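Local coordinates for kinesin-like protein (Caenorhabditis elegans, PDB 5X3E) that probably hydrolyses ATP to drive movement along microtubules as a kinesin-6 motor, captured here in the nucleotide-free state, at residues I55-I60 with F83-S88; F218-E223 with T300-M305; Q252-D257 with L394-L399. One frame throughout, in Å; residues are numbered along the deposited sequence.

Interaction 1. Residues I55-I60 with F83-S88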
loop_
_atom_site.group_PDB
_atom_site.type_symbol
_atom_site.label_atom_id
_atom_site.label_comp_id
_atom_site.label_asym_id
_atom_site.label_seq_id
_atom_site.Cartn_x
_atom_site.Cartn_y
_atom_site.Cartn_z
ATOM N N ILE A 55 22.086 12.534 -9.857
ATOM C CA ILE A 55 22.526 13.639 -10.699
ATOM C C ILE A 55 21.494 14.758 -10.689
ATOM O O ILE A 55 21.620 15.732 -9.939
ATOM C CB ILE A 55 22.780 13.171 -12.141
ATOM C CG1 ILE A 55 23.639 11.911 -12.163
ATOM C CG2 ILE A 55 23.448 14.271 -12.940
ATOM C CD1 ILE A 55 23.811 11.348 -13.553
ATOM N N ASP A 56 20.470 14.618 -11.532
ATOM C CA ASP A 56 19.521 15.681 -11.846
ATOM C C ASP A 56 18.440 15.878 -10.794
ATOM O O ASP A 56 17.536 16.690 -11.022
ATOM C CB ASP A 56 18.837 15.391 -13.187
ATOM C CG ASP A 56 19.739 15.644 -14.375
ATOM O OD1 ASP A 56 20.953 15.863 -14.174
ATOM O OD2 ASP A 56 19.230 15.621 -15.515
ATOM N N GLU A 57 18.487 15.153 -9.675
ATOM C CA GLU A 57 17.350 14.984 -8.772
ATOM C C GLU A 57 16.189 14.276 -9.466
ATOM O O GLU A 57 15.106 14.136 -8.885
ATOM C CB GLU A 57 16.891 16.324 -8.164
ATOM C CG GLU A 57 16.180 16.237 -6.804
ATOM C CD GLU A 57 17.127 15.969 -5.636
ATOM O OE1 GLU A 57 18.357 15.987 -5.845
ATOM O OE2 GLU A 57 16.641 15.745 -4.506
ATOM N N GLY A 58 16.402 13.840 -10.707
ATOM C CA GLY A 58 15.484 12.993 -11.440
ATOM C C GLY A 58 16.241 11.967 -12.264
ATOM O O GLY A 58 15.655 11.302 -13.124
ATOM N N SER A 59 17.548 11.840 -12.017
ATOM C CA SER A 59 18.398 10.913 -12.753
ATOM C C SER A 59 19.442 10.312 -11.823
ATOM O O SER A 59 19.827 10.918 -10.818
ATOM C CB SER A 59 19.099 11.602 -13.932
ATOM O OG SER A 59 18.162 12.245 -14.780
ATOM N N ILE A 60 19.919 9.122 -12.189
ATOM C CA ILE A 60 20.884 8.362 -11.397
ATOM C C ILE A 60 21.851 7.673 -12.348
ATOM O O ILE A 60 21.428 7.077 -13.344
ATOM C CB ILE A 60 20.191 7.323 -10.493
ATOM C CG1 ILE A 60 19.618 7.993 -9.247
ATOM C CG2 ILE A 60 21.154 6.209 -10.103
ATOM C CD1 ILE A 60 19.054 7.014 -8.257
ATOM N N PHE A 83 14.000 8.824 -13.419
ATOM C CA PHE A 83 12.809 8.618 -12.611
ATOM C C PHE A 83 12.051 9.933 -12.493
ATOM O O PHE A 83 12.575 11.008 -12.797
ATOM C CB PHE A 83 13.170 8.098 -11.214
ATOM C CG PHE A 83 13.896 6.790 -11.223
ATOM C CD1 PHE A 83 13.198 5.596 -11.262
ATOM C CD2 PHE A 83 15.280 6.753 -11.193
ATOM C CE1 PHE A 83 13.864 4.389 -11.267
ATOM C CE2 PHE A 83 15.952 5.551 -11.198
ATOM C CZ PHE A 83 15.242 4.366 -11.238
ATOM N N GLY A 84 10.803 9.844 -12.037
ATOM C CA GLY A 84 10.029 11.048 -11.802
ATOM C C GLY A 84 10.622 11.943 -10.736
ATOM O O GLY A 84 10.372 13.153 -10.743
ATOM N N ARG A 85 11.412 11.375 -9.827
ATOM C CA ARG A 85 12.066 12.105 -8.750
ATOM C C ARG A 85 13.077 11.171 -8.098
ATOM O O ARG A 85 12.804 9.978 -7.939
ATOM C CB ARG A 85 11.045 12.605 -7.716
ATOM C CG ARG A 85 11.672 13.130 -6.428
ATOM C CD ARG A 85 12.381 14.466 -6.644
ATOM N NE ARG A 85 13.110 14.893 -5.452
ATOM C CZ ARG A 85 12.594 15.592 -4.444
ATOM N NH1 ARG A 85 11.317 15.964 -4.461
ATOM N NH2 ARG A 85 13.362 15.916 -3.411
ATOM N N VAL A 86 14.242 11.708 -7.746
ATOM C CA VAL A 86 15.276 10.948 -7.049
ATOM C C VAL A 86 15.507 11.597 -5.694
ATOM O O VAL A 86 15.815 12.793 -5.619
ATOM C CB VAL A 86 16.588 10.872 -7.848
ATOM C CG1 VAL A 86 17.652 10.137 -7.038
ATOM C CG2 VAL A 86 16.368 10.173 -9.183
ATOM N N PHE A 87 15.336 10.821 -4.629
ATOM C CA PHE A 87 15.654 11.272 -3.282
ATOM C C PHE A 87 17.063 10.847 -2.905
ATOM O O PHE A 87 17.486 9.730 -3.208
ATOM C CB PHE A 87 14.668 10.708 -2.260
ATOM C CG PHE A 87 13.235 11.053 -2.539
ATOM C CD1 PHE A 87 12.727 12.290 -2.176
ATOM C CD2 PHE A 87 12.391 10.137 -3.146
ATOM C CE1 PHE A 87 11.411 12.611 -2.423
ATOM C CE2 PHE A 87 11.075 10.452 -3.395
ATOM C CZ PHE A 87 10.583 11.691 -3.034
ATOM N N SER A 88 17.786 11.749 -2.244
ATOM C CA SER A 88 19.131 11.495 -1.760
ATOM C C SER A 88 19.088 11.168 -0.269
ATOM O O SER A 88 18.019 11.085 0.344
ATOM C CB SER A 88 20.034 12.695 -2.045
ATOM O OG SER A 88 19.615 13.829 -1.307
#

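Interaction 2. Residues F218-E223 with T300-M305. With SO4 (sulfate ion), chain C.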
loop_
_atom_site.group_PDB
_atom_site.type_symbol
_atom_site.label_atom_id
_atom_site.label_comp_id
_atom_site.label_asym_id
_atom_site.label_seq_id
_atom_site.Cartn_x
_atom_site.Cartn_y
_atom_site.Cartn_z
ATOM N N PHE A 218 -11.879 1.428 7.175
ATOM C CA PHE A 218 -11.618 0.013 7.368
ATOM C C PHE A 218 -10.232 -0.285 6.825
ATOM O O PHE A 218 -9.812 0.303 5.826
ATOM C CB PHE A 218 -12.669 -0.852 6.658
ATOM C CG PHE A 218 -14.041 -0.785 7.280
ATOM C CD1 PHE A 218 -14.481 -1.795 8.125
ATOM C CD2 PHE A 218 -14.891 0.280 7.015
ATOM C CE1 PHE A 218 -15.744 -1.744 8.697
ATOM C CE2 PHE A 218 -16.154 0.338 7.587
ATOM C CZ PHE A 218 -16.582 -0.673 8.430
ATOM N N VAL A 219 -9.508 -1.175 7.487
ATOM C CA VAL A 219 -8.209 -1.608 6.996
ATOM C C VAL A 219 -8.229 -3.118 6.830
ATOM O O VAL A 219 -8.844 -3.837 7.628
ATOM C CB VAL A 219 -7.047 -1.169 7.919
ATOM C CG1 VAL A 219 -6.996 0.349 8.030
ATOM C CG2 VAL A 219 -7.171 -1.806 9.291
ATOM N N THR A 220 -7.582 -3.589 5.772
ATOM C CA THR A 220 -7.227 -4.991 5.636
ATOM C C THR A 220 -5.712 -5.079 5.556
ATOM O O THR A 220 -5.060 -4.206 4.971
ATOM C CB THR A 220 -7.865 -5.644 4.393
ATOM O OG1 THR A 220 -7.465 -4.944 3.208
ATOM C CG2 THR A 220 -9.372 -5.604 4.494
ATOM N N TYR A 221 -5.149 -6.101 6.191
ATOM C CA TYR A 221 -3.713 -6.341 6.141
ATOM C C TYR A 221 -3.493 -7.764 5.657
ATOM O O TYR A 221 -3.909 -8.721 6.321
ATOM C CB TYR A 221 -3.050 -6.115 7.501
ATOM C CG TYR A 221 -1.549 -5.928 7.414
ATOM C CD1 TYR A 221 -0.911 -5.838 6.180
ATOM C CD2 TYR A 221 -0.770 -5.837 8.564
ATOM C CE1 TYR A 221 0.463 -5.663 6.090
ATOM C CE2 TYR A 221 0.608 -5.659 8.486
ATOM C CZ TYR A 221 1.219 -5.573 7.246
ATOM O OH TYR A 221 2.583 -5.396 7.156
ATOM N N VAL A 222 -2.848 -7.899 4.506
ATOM C CA VAL A 222 -2.753 -9.163 3.791
ATOM C C VAL A 222 -1.302 -9.416 3.406
ATOM O O VAL A 222 -0.557 -8.480 3.097
ATOM C CB VAL A 222 -3.673 -9.158 2.551
ATOM C CG1 VAL A 222 -3.443 -10.357 1.749
ATOM C CG2 VAL A 222 -5.125 -9.191 2.986
ATOM N N GLU A 223 -0.892 -10.682 3.443
ATOM C CA GLU A 223 0.466 -11.077 3.095
ATOM C C GLU A 223 0.426 -12.065 1.939
ATOM O O GLU A 223 -0.362 -13.014 1.956
ATOM C CB GLU A 223 1.182 -11.700 4.298
ATOM C CG GLU A 223 2.596 -12.169 4.019
ATOM C CD GLU A 223 3.186 -12.938 5.183
ATOM O OE1 GLU A 223 2.443 -13.731 5.799
ATOM O OE2 GLU A 223 4.384 -12.745 5.487
ATOM N N THR A 300 -4.184 -2.156 3.107
ATOM C CA THR A 300 -5.154 -1.401 2.324
ATOM C C THR A 300 -6.013 -0.553 3.251
ATOM O O THR A 300 -6.686 -1.085 4.143
ATOM C CB THR A 300 -6.031 -2.336 1.497
ATOM O OG1 THR A 300 -5.204 -3.116 0.624
ATOM C CG2 THR A 300 -7.019 -1.531 0.671
ATOM N N ILE A 301 -6.000 0.755 3.027
ATOM C CA ILE A 301 -6.839 1.702 3.752
ATOM C C ILE A 301 -8.067 1.980 2.902
ATOM O O ILE A 301 -7.950 2.473 1.774
ATOM C CB ILE A 301 -6.080 3.001 4.064
ATOM C CG1 ILE A 301 -4.751 2.685 4.752
ATOM C CG2 ILE A 301 -6.938 3.922 4.924
ATOM C CD1 ILE A 301 -3.762 3.819 4.737
ATOM N N LYS A 302 -9.240 1.645 3.428
ATOM C CA LYS A 302 -10.498 1.825 2.719
ATOM C C LYS A 302 -11.300 2.950 3.353
ATOM O O LYS A 302 -11.553 2.940 4.563
ATOM C CB LYS A 302 -11.323 0.539 2.720
ATOM C CG LYS A 302 -10.625 -0.637 2.082
ATOM C CD LYS A 302 -11.501 -1.872 2.139
ATOM C CE LYS A 302 -10.807 -3.051 1.478
ATOM N NZ LYS A 302 -11.666 -4.262 1.458
ATOM N N LEU A 303 -11.718 3.900 2.528
ATOM C CA LEU A 303 -12.595 4.979 2.957
ATOM C C LEU A 303 -14.001 4.632 2.483
ATOM O O LEU A 303 -14.339 4.817 1.311
ATOM C CB LEU A 303 -12.118 6.318 2.402
ATOM C CG LEU A 303 -12.932 7.539 2.823
ATOM C CD1 LEU A 303 -12.893 7.678 4.327
ATOM C CD2 LEU A 303 -12.405 8.795 2.145
ATOM N N VAL A 304 -14.813 4.108 3.395
ATOM C CA VAL A 304 -16.185 3.710 3.091
ATOM C C VAL A 304 -17.086 4.924 3.297
ATOM O O VAL A 304 -17.250 5.402 4.422
ATOM C CB VAL A 304 -16.628 2.541 3.975
ATOM C CG1 VAL A 304 -18.095 2.196 3.709
ATOM C CG2 VAL A 304 -15.700 1.343 3.773
ATOM N N MET A 305 -17.701 5.400 2.218
ATOM C CA MET A 305 -18.501 6.617 2.241
ATOM C C MET A 305 -19.945 6.330 1.849
ATOM O O MET A 305 -20.229 5.374 1.123
ATOM C CB MET A 305 -17.909 7.683 1.303
ATOM C CG MET A 305 -16.631 8.320 1.830
ATOM S SD MET A 305 -15.599 9.083 0.562
ATOM C CE MET A 305 -16.780 10.168 -0.201
HETATM S S SO4 C . -9.179 -7.012 0.604
HETATM O O1 SO4 C . -10.316 -6.198 0.173
HETATM O O2 SO4 C . -7.972 -6.191 0.650
HETATM O O3 SO4 C . -8.971 -8.099 -0.342
HETATM O O4 SO4 C . -9.444 -7.575 1.921
HETATM O O HOH W 1 -4.818 -5.319 2.066
#

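Interaction 3. Residues Q252-D257 with L394-L399. With SO4 (sulfate ion), chain C; SO4 (sulfate ion), chain M.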
loop_
_atom_site.group_PDB
_atom_site.type_symbol
_atom_site.label_atom_id
_atom_site.label_comp_id
_atom_site.label_asym_id
_atom_site.label_seq_id
_atom_site.Cartn_x
_atom_site.Cartn_y
_atom_site.Cartn_z
ATOM N N GLN A 252 -16.092 -6.157 -10.627
ATOM C CA GLN A 252 -14.835 -6.616 -11.214
ATOM C C GLN A 252 -13.614 -6.165 -10.419
ATOM O O GLN A 252 -12.489 -6.228 -10.922
ATOM C CB GLN A 252 -14.707 -6.185 -12.679
ATOM C CG GLN A 252 -15.754 -6.824 -13.571
ATOM C CD GLN A 252 -15.697 -8.340 -13.540
ATOM O OE1 GLN A 252 -14.616 -8.932 -13.500
ATOM N NE2 GLN A 252 -16.863 -8.976 -13.551
ATOM N N GLN A 253 -13.809 -5.733 -9.176
ATOM C CA GLN A 253 -12.715 -5.293 -8.318
ATOM C C GLN A 253 -12.085 -6.470 -7.587
ATOM O O GLN A 253 -12.787 -7.343 -7.070
ATOM C CB GLN A 253 -13.211 -4.266 -7.301
ATOM C CG GLN A 253 -13.668 -2.957 -7.910
ATOM C CD GLN A 253 -12.504 -2.136 -8.435
ATOM O OE1 GLN A 253 -11.508 -1.931 -7.735
ATOM N NE2 GLN A 253 -12.625 -1.654 -9.667
ATOM N N MET A 254 -10.756 -6.482 -7.534
ATOM C CA MET A 254 -10.046 -7.559 -6.859
ATOM C C MET A 254 -10.178 -7.425 -5.343
ATOM O O MET A 254 -10.268 -6.323 -4.799
ATOM C CB MET A 254 -8.573 -7.547 -7.255
ATOM C CG MET A 254 -8.340 -7.844 -8.726
ATOM S SD MET A 254 -9.011 -9.441 -9.213
ATOM C CE MET A 254 -10.031 -8.914 -10.575
ATOM N N TYR A 255 -10.210 -8.568 -4.662
ATOM C CA TYR A 255 -10.206 -8.586 -3.205
ATOM C C TYR A 255 -9.777 -9.968 -2.725
ATOM O O TYR A 255 -9.690 -10.924 -3.499
ATOM C CB TYR A 255 -11.578 -8.206 -2.621
ATOM C CG TYR A 255 -12.661 -9.265 -2.733
ATOM C CD1 TYR A 255 -13.056 -10.006 -1.620
ATOM C CD2 TYR A 255 -13.293 -9.523 -3.947
ATOM C CE1 TYR A 255 -14.051 -10.978 -1.714
ATOM C CE2 TYR A 255 -14.293 -10.493 -4.053
ATOM C CZ TYR A 255 -14.665 -11.216 -2.932
ATOM O OH TYR A 255 -15.652 -12.172 -3.026
ATOM N N VAL A 256 -9.516 -10.057 -1.427
ATOM C CA VAL A 256 -9.140 -11.305 -0.774
ATOM C C VAL A 256 -10.395 -11.851 -0.100
ATOM O O VAL A 256 -10.952 -11.210 0.799
ATOM C CB VAL A 256 -7.991 -11.093 0.227
ATOM C CG1 VAL A 256 -7.649 -12.387 0.930
ATOM C CG2 VAL A 256 -6.751 -10.527 -0.473
ATOM N N ASP A 257 -10.827 -13.038 -0.541
ATOM C CA ASP A 257 -12.148 -13.582 -0.212
ATOM C C ASP A 257 -12.443 -13.557 1.287
ATOM O O ASP A 257 -13.368 -12.875 1.739
ATOM C CB ASP A 257 -12.255 -15.007 -0.777
ATOM C CG ASP A 257 -13.642 -15.606 -0.622
ATOM O OD1 ASP A 257 -14.542 -14.930 -0.086
ATOM O OD2 ASP A 257 -13.846 -16.746 -1.078
ATOM N N LEU A 394 -3.769 -9.615 -7.788
ATOM C CA LEU A 394 -4.465 -8.811 -6.788
ATOM C C LEU A 394 -4.564 -7.341 -7.186
ATOM O O LEU A 394 -5.503 -6.651 -6.772
ATOM C CB LEU A 394 -3.753 -8.952 -5.445
ATOM C CG LEU A 394 -4.315 -8.203 -4.241
ATOM C CD1 LEU A 394 -5.753 -8.614 -3.974
ATOM C CD2 LEU A 394 -3.442 -8.458 -3.026
ATOM N N PHE A 395 -3.636 -6.848 -8.007
ATOM C CA PHE A 395 -3.660 -5.461 -8.455
ATOM C C PHE A 395 -3.995 -5.350 -9.940
ATOM O O PHE A 395 -3.510 -4.451 -10.634
ATOM C CB PHE A 395 -2.330 -4.782 -8.132
ATOM C CG PHE A 395 -1.955 -4.877 -6.683
ATOM C CD1 PHE A 395 -2.762 -4.297 -5.710
ATOM C CD2 PHE A 395 -0.821 -5.564 -6.287
ATOM C CE1 PHE A 395 -2.441 -4.398 -4.367
ATOM C CE2 PHE A 395 -0.491 -5.666 -4.945
ATOM C CZ PHE A 395 -1.304 -5.086 -3.985
ATOM N N LYS A 396 -4.840 -6.264 -10.429
ATOM C CA LYS A 396 -5.252 -6.244 -11.827
ATOM C C LYS A 396 -5.859 -4.898 -12.214
ATOM O O LYS A 396 -5.517 -4.336 -13.261
ATOM C CB LYS A 396 -6.236 -7.386 -12.089
ATOM C CG LYS A 396 -7.079 -7.209 -13.338
ATOM C CD LYS A 396 -8.194 -8.237 -13.400
ATOM C CE LYS A 396 -9.476 -7.640 -13.958
ATOM N NZ LYS A 396 -10.644 -8.547 -13.787
ATOM N N ASN A 397 -6.757 -4.368 -11.380
ATOM C CA ASN A 397 -7.437 -3.119 -11.710
ATOM C C ASN A 397 -6.440 -1.988 -11.933
ATOM O O ASN A 397 -6.522 -1.261 -12.929
ATOM C CB ASN A 397 -8.428 -2.760 -10.602
ATOM C CG ASN A 397 -9.443 -3.861 -10.354
ATOM O OD1 ASN A 397 -9.553 -4.383 -9.245
ATOM N ND2 ASN A 397 -10.184 -4.223 -11.392
ATOM N N TYR A 398 -5.487 -1.826 -11.009
ATOM C CA TYR A 398 -4.468 -0.791 -11.151
ATOM C C TYR A 398 -3.627 -1.007 -12.406
ATOM O O TYR A 398 -3.373 -0.068 -13.170
ATOM C CB TYR A 398 -3.574 -0.765 -9.907
ATOM C CG TYR A 398 -4.268 -0.382 -8.620
ATOM C CD1 TYR A 398 -4.696 -1.355 -7.725
ATOM C CD2 TYR A 398 -4.493 0.952 -8.292
ATOM C CE1 TYR A 398 -5.329 -1.014 -6.541
ATOM C CE2 TYR A 398 -5.123 1.304 -7.106
ATOM C CZ TYR A 398 -5.537 0.318 -6.235
ATOM O OH TYR A 398 -6.164 0.660 -5.058
ATOM N N LEU A 399 -3.166 -2.237 -12.627
ATOM C CA LEU A 399 -2.295 -2.512 -13.762
ATOM C C LEU A 399 -3.022 -2.429 -15.099
ATOM O O LEU A 399 -2.364 -2.304 -16.138
ATOM C CB LEU A 399 -1.652 -3.883 -13.594
ATOM C CG LEU A 399 -0.716 -3.903 -12.392
ATOM C CD1 LEU A 399 -0.450 -5.312 -11.938
ATOM C CD2 LEU A 399 0.580 -3.211 -12.762
HETATM S S SO4 C . -9.179 -7.012 0.604
HETATM O O1 SO4 C . -10.316 -6.198 0.173
HETATM O O2 SO4 C . -7.972 -6.191 0.650
HETATM O O3 SO4 C . -8.971 -8.099 -0.342
HETATM O O4 SO4 C . -9.444 -7.575 1.921
HETATM S S SO4 M . -10.384 -13.044 -12.246
HETATM O O1 SO4 M . -10.725 -13.133 -10.827
HETATM O O2 SO4 M . -9.852 -11.720 -12.564
HETATM O O3 SO4 M . -9.395 -14.071 -12.558
HETATM O O4 SO4 M . -11.576 -13.274 -13.055
#

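Interaction 1. Residues I55-I60 with F83-S88
E57 and R85 each turn CG anti to the backbone N, with chi1 at -154° and 168°, and each chain then bends at chi2, so the two run alongside one another in the same direction. The tips meet in a loose salt bridge: R85 NH2 lies 3.5 Å from E57 OE2, a weak bond made at the edge of the guanidinium. Lower down, E57 CG lies 3.6 Å from R85 NE. F87 CE1 sits over the centre of one guanidinium face, while R85 CG lies over the rim of the F87 ring, which probably limits the rotation of the guanidinium; R85 NH1 also carries a salt bridge to a sulfate, and D91 is a distant, weak ion partner of R85 NH2.

Beneath these tips the backbones are joined. V86 N donates to E57 O at 2.8 Å, and F83 N donates to G58 O at 3.0 Å, both donors standing above the carbonyl plane. Residues 55-58 form the tight turn of the hairpin between strands 52-54 and 59-62, with E57 in a left-handed conformation. This hairpin belongs to the small antiparallel sheet beside the main kinesin sheet, whereas strand 86-87 runs parallel to strand 37-42 of the main sheet, so the contact ties the one to the other.

On the buried side V86 points at the turn. Its CG1, anti to the backbone N, meets I60 CD1 at 3.6 Å, the two side chains crossing obliquely, while CG2 rests against the G58-S59 peptide, 3.5 Å from S59 N. I60 also packs on C40 and L42 of strand 37-42.

Interaction 2. Residues F218-E223 with T300-M305
T220 and T300 sit side by side on one face of the sheet, pointing the same way, and K302 crosses T220 obliquely on that face. T220 OG1 occupies the crowded position between its backbone N and carbonyl carbon. There it donates to sulfate O2 at 2.9 Å and accepts from a water; T300 OG1, 2.7 Å from that same water, completes the bridge between the hydroxyls. K302 runs out fully extended beyond CG and donates from NZ to sulfate O1 at 2.7 Å. D261 forms a salt bridge with the same ammonium, and this would probably keep it charged.

Further along, V304 CG2 approaches the F218 ring obliquely, 3.5 Å from CD2. V219 and I301 point to the opposite face.

The antiparallel ladder holds these rows in register. F218 and K302 form one hydrogen-bonded pair, T220 and T300 the next, with V219 opposite I301 as the non-hydrogen-bonded pair between them. K302 N reaches F218 O at 2.8 Å, nearly along the C=O axis; T300 N approaches T220 O at 2.9 Å with an N-H...O angle of 175°.

Both strands lie inside the main sheet of the motor domain: V219 bonds through its backbone to V262 of strand 262-264, I301 to L329 of strand 325-333, and F218 packs on F162 and P164 of strand 162-165. Y221 meets F274 and hydrogen-bonds E278, both of helix 267-281.

Interaction 3. Residues Q252-D257 with L394-L399
Hydrogen bonding here runs through one amide, that of N397 in the short helix 396-399. Its ND2 donates to Q252 O at 3.1 Å along a nearly straight N-H...O line of 171°, the acceptor lying close to the amide plane. Its OD1 accepts from M254 N at 3.0 Å, with the donor in the carbonyl plane. The two bonds straddle Q253 and settle which end of the amide is oxygen. A smaller residue such as an alanine here would lose both bonds and would probably loosen the hold on the chain leading into strand 254-256.

The Q253 amide stacks on that of N397, planes 18° apart, with Q253 CD 3.8 Å from N397 OD1.

M254 points at the helix side, its CB and CG lying against the L394 carbonyl. Apolar contact comes from its CE, which rests against the K396 chain, 3.4 Å from CD, the two side chains crossing at about a right angle, and from L394 CD1, which meets V256 CG2 at 4.1 Å. H393 of helix 390-394 also touches M254.

Two sulfates are bound at the margins: K396 NZ bonds one weakly, at 3.5 Å from its O2, and R387 and H248 bind the same ion; V256 N donates to the other.

In kinesins the helix after Y386 and R387 belongs to the microtubule-facing surface, as these elements probably do here. The polar hold thus rests on one neutral amide gripping backbone atoms, leaving a basic rim that has gathered an anion and would probably favour acidic partners.

How the interactions relate
Interaction 2 is the core contact, every touching residue buried within the main sheet, while interactions 1 and 3 are only partly buried and work at its margins. Interactions 2 and 3 are neighbours: their centres are 13 Å apart, V222 CG1 packs on V256 CG2 at 4.0 Å, and one sulfate is bound from both. Interaction 1 stands apart, its centre 31 Å from either, at the small accessory sheet. The chemistry follows the place. A regular backbone ladder serves the interior; a turn with two backbone bonds and a weak ion pair serves the junction of two sheets; one side-chain amide joins a short helix to the backbone at the start of an edge strand.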